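Local coordinates for phosphatidylethanolamine-binding protein (Plasmodium vivax, PDB 2GZQ), which probably binds phosphatidylethanolamine or related phosphate-bearing ligands, as a malaria-parasite member of the phosphatidylethanolamine-binding protein family, at residues G136-S141 against W194-R198. Sequence-based numbering, arbitrary orientation.
Sequences GLHRIS and WCQMR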
ATOM      1  N   GLY A 136     -19.144  -1.351   5.709  1.00  5.60           N
ATOM      2  CA  GLY A 136     -19.060  -0.603   4.461  1.00  6.67           C
ATOM      3  C   GLY A 136     -18.003  -1.168   3.521  1.00  4.92           C
ATOM      4  O   GLY A 136     -17.442  -2.240   3.748  1.00  6.78           O
ATOM      5  N   LEU A 137     -17.744  -0.459   2.432  1.00  5.51           N
ATOM      6  CA  LEU A 137     -16.704  -0.813   1.490  1.00  5.01           C
ATOM      7  C   LEU A 137     -15.401  -0.158   1.935  1.00  6.70           C
ATOM      8  O   LEU A 137     -15.341   1.051   2.218  1.00  8.50           O
ATOM      9  CB  LEU A 137     -17.084  -0.337   0.096  1.00  6.71           C
ATOM     10  CG  LEU A 137     -18.220  -1.106  -0.547  1.00  8.00           C
ATOM     11  CD1 LEU A 137     -18.860  -0.258  -1.646  1.00  9.00           C
ATOM     12  CD2 LEU A 137     -17.697  -2.405  -1.116  1.00  8.13           C
ATOM     13  N   HIS A 138     -14.353  -0.937   1.991  1.00  5.19           N
ATOM     14  CA  HIS A 138     -13.023  -0.482   2.371  1.00  4.18           C
ATOM     15  C   HIS A 138     -12.169  -0.309   1.139  1.00  4.32           C
ATOM     16  O   HIS A 138     -12.066  -1.243   0.328  1.00  4.89           O
ATOM     17  CB  HIS A 138     -12.373  -1.500   3.287  1.00  5.27           C
ATOM     18  CG  HIS A 138     -13.069  -1.709   4.592  1.00  3.52           C
ATOM     19  ND1 HIS A 138     -12.403  -1.670   5.795  1.00  5.27           N
ATOM     20  CD2 HIS A 138     -14.357  -2.011   4.885  1.00  5.71           C
ATOM     21  CE1 HIS A 138     -13.254  -1.913   6.777  1.00  5.45           C
ATOM     22  NE2 HIS A 138     -14.452  -2.105   6.252  1.00  6.62           N
ATOM     23  N   ARG A 139     -11.553   0.851   1.001  1.00  4.94           N
ATOM     24  CA  ARG A 139     -10.667   1.142  -0.125  1.00  4.31           C
ATOM     25  C   ARG A 139      -9.263   0.634   0.184  1.00  4.14           C
ATOM     26  O   ARG A 139      -8.388   1.406   0.561  1.00  4.63           O
ATOM     27  CB  ARG A 139     -10.687   2.653  -0.389  1.00  5.01           C
ATOM     28  CG  ARG A 139     -12.081   3.148  -0.805  1.00  4.65           C
ATOM     29  CD  ARG A 139     -12.217   4.651  -0.725  1.00  5.85           C
ATOM     30  NE  ARG A 139     -12.188   5.089   0.664  1.00  4.77           N
ATOM     31  CZ  ARG A 139     -12.165   6.358   1.049  1.00  6.96           C
ATOM     32  NH1 ARG A 139     -12.175   7.353   0.156  1.00  7.30           N
ATOM     33  NH2 ARG A 139     -12.128   6.639   2.332  1.00  6.75           N
ATOM     34  N   ILE A 140      -9.063  -0.662   0.015  1.00  4.75           N
ATOM     35  CA  ILE A 140      -7.782  -1.298   0.281  1.00  4.43           C
ATOM     36  C   ILE A 140      -6.797  -0.803  -0.789  1.00  4.69           C
ATOM     37  O   ILE A 140      -7.027  -0.975  -1.983  1.00  5.96           O
ATOM     38  CB  ILE A 140      -7.943  -2.817   0.277  1.00  5.37           C
ATOM     39  CG1 ILE A 140      -8.956  -3.284   1.328  1.00  5.88           C
ATOM     40  CG2 ILE A 140      -6.588  -3.486   0.446  1.00  6.08           C
ATOM     41  CD1 ILE A 140      -8.666  -2.903   2.709  1.00  7.10           C
ATOM     42  N   SER A 141      -5.743  -0.135  -0.341  1.00  4.58           N
ATOM     43  CA  SER A 141      -4.911   0.675  -1.191  1.00  5.17           C
ATOM     44  C   SER A 141      -3.455   0.263  -1.136  1.00  5.28           C
ATOM     45  O   SER A 141      -2.934  -0.161  -0.094  1.00  5.85           O
ATOM     46  CB  SER A 141      -5.024   2.125  -0.754  1.00  5.70           C
ATOM     47  OG  SER A 141      -6.347   2.646  -0.882  1.00  6.24           O
ATOM     48  N   TRP A 194      -5.857   0.472  -6.055  1.00  2.00           N
ATOM     49  CA  TRP A 194      -6.746   0.155  -4.940  1.00  2.00           C
ATOM     50  C   TRP A 194      -7.899  -0.675  -5.451  1.00  2.00           C
ATOM     51  O   TRP A 194      -8.148  -0.748  -6.659  1.00  2.00           O
ATOM     52  CB  TRP A 194      -7.259   1.446  -4.232  1.00  2.00           C
ATOM     53  CG  TRP A 194      -8.442   2.103  -4.900  1.00  2.12           C
ATOM     54  CD1 TRP A 194      -9.709   2.099  -4.433  1.00  2.84           C
ATOM     55  CD2 TRP A 194      -8.459   2.854  -6.122  1.00  2.70           C
ATOM     56  NE1 TRP A 194     -10.537   2.801  -5.291  1.00  3.79           N
ATOM     57  CE2 TRP A 194      -9.791   3.289  -6.328  1.00  3.69           C
ATOM     58  CE3 TRP A 194      -7.488   3.207  -7.052  1.00  4.26           C
ATOM     59  CZ2 TRP A 194     -10.173   4.037  -7.462  1.00  6.73           C
ATOM     60  CZ3 TRP A 194      -7.867   3.969  -8.180  1.00  6.09           C
ATOM     61  CH2 TRP A 194      -9.199   4.361  -8.369  1.00  8.20           C
ATOM     62  N   CYS A 195      -8.614  -1.272  -4.494  1.00  2.00           N
ATOM     63  CA  CYS A 195      -9.867  -1.962  -4.763  1.00  2.00           C
ATOM     64  C   CYS A 195     -10.824  -1.636  -3.646  1.00  2.00           C
ATOM     65  O   CYS A 195     -10.446  -0.983  -2.675  1.00  2.00           O
ATOM     66  CB  CYS A 195      -9.612  -3.481  -4.866  1.00  2.00           C
ATOM     67  SG  CYS A 195      -9.024  -4.263  -3.353  1.00  2.00           S
ATOM     68  N   GLN A 196     -12.078  -2.068  -3.803  1.00  2.00           N
ATOM     69  CA  GLN A 196     -13.067  -1.966  -2.745  1.00  2.00           C
ATOM     70  C   GLN A 196     -13.405  -3.356  -2.220  1.00  2.00           C
ATOM     71  O   GLN A 196     -13.641  -4.278  -3.002  1.00  2.00           O
ATOM     72  CB  GLN A 196     -14.322  -1.308  -3.291  1.00  2.02           C
ATOM     73  CG  GLN A 196     -14.201   0.146  -3.760  1.00  7.35           C
ATOM     74  CD  GLN A 196     -15.493   0.613  -4.424  1.00 11.03           C
ATOM     75  OE1 GLN A 196     -16.388   1.098  -3.753  1.00 14.18           O
ATOM     76  NE2 GLN A 196     -15.592   0.458  -5.742  1.00 15.97           N
HETATM   77  N   MSE A 197     -13.428  -3.526  -0.906  1.00  2.00           N
HETATM   78  CA  MSE A 197     -13.714  -4.826  -0.310  0.50  2.00           C
HETATM   79  C   MSE A 197     -14.735  -4.662   0.792  1.00  2.00           C
HETATM   80  O   MSE A 197     -14.685  -3.701   1.554  1.00  2.00           O
HETATM   81  CB  MSE A 197     -12.460  -5.436   0.306  0.50  2.00           C
HETATM   82  CG  MSE A 197     -11.465  -5.981  -0.683  0.50  2.00           C
HETATM   83 SE   MSE A 197      -9.943  -6.836   0.198  0.70 22.03          SE
HETATM   84  CE  MSE A 197     -10.636  -8.568   0.378  0.50  5.73           C
ATOM     85  N   ARG A 198     -15.665  -5.610   0.884  1.00  2.00           N
ATOM     86  CA  ARG A 198     -16.565  -5.693   2.023  1.00  2.00           C
ATOM     87  C   ARG A 198     -16.702  -7.147   2.445  1.00  3.61           C
ATOM     88  O   ARG A 198     -16.335  -8.041   1.681  1.00  2.00           O
ATOM     89  CB  ARG A 198     -17.932  -5.086   1.689  1.00  2.00           C
ATOM     90  CG  ARG A 198     -18.652  -5.739   0.515  1.00  2.00           C
ATOM     91  CD  ARG A 198     -20.039  -5.105   0.254  1.00  2.37           C
ATOM     92  NE  ARG A 198     -20.982  -5.263   1.355  1.00  5.14           N
ATOM     93  CZ  ARG A 198     -21.825  -6.285   1.472  1.00  4.47           C
ATOM     94  NH1 ARG A 198     -21.821  -7.258   0.567  1.00  7.18           N
ATOM     95  NH2 ARG A 198     -22.657  -6.344   2.494  1.00  6.73           N
TER
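On one face of the sheet I140 and M197 meet diagonally across two antiparallel strands: CG1 of I140 lies 3.9 Å from the selenium of M197, a selenomethionine, and the two side chains run askew. CB of I140 also packs against SG of C195 at 4.1 Å; with chi1 64°, that sulfur sits between its own backbone N and carbonyl carbon. H138 points to this same face, its CB 3.6 Å from O of M197, while ND1 is held by D85 on strand 77-85 and NE2 by T135.

The other face carries R139, S141, W194 and Q196. There the W194 indole lies near the base of R139, CD1 approaching CB at 4.2 Å, but the arginine chain turns at chi3 (-69°) and takes its guanidinium away to a salt bridge with D87. Beyond it, OE1 of Q196 rests against CD1 of L137, and the amide nitrogen NE2 bonds to the backbone O of G52. The L137 isobutyl group also crosses the aliphatic part of R198 at a slant, CD2 being 3.8 Å from CD.

Between the faces, H138 and M197 exchange a backbone pair, the nearly straight H138 N to M197 O bond (2.8 Å, 173°) and a more bent return. Past R139, the centre of an inverse gamma turn, N of C195 bonds to O of I140 in its carbonyl plane. Main-chain bonds and apolar packing thus join strands 138-148 and 188-198 of the mixed sheet, whereas the polar ends of H138, R139 and Q196 tie this pairing to neighbouring parts of the fold.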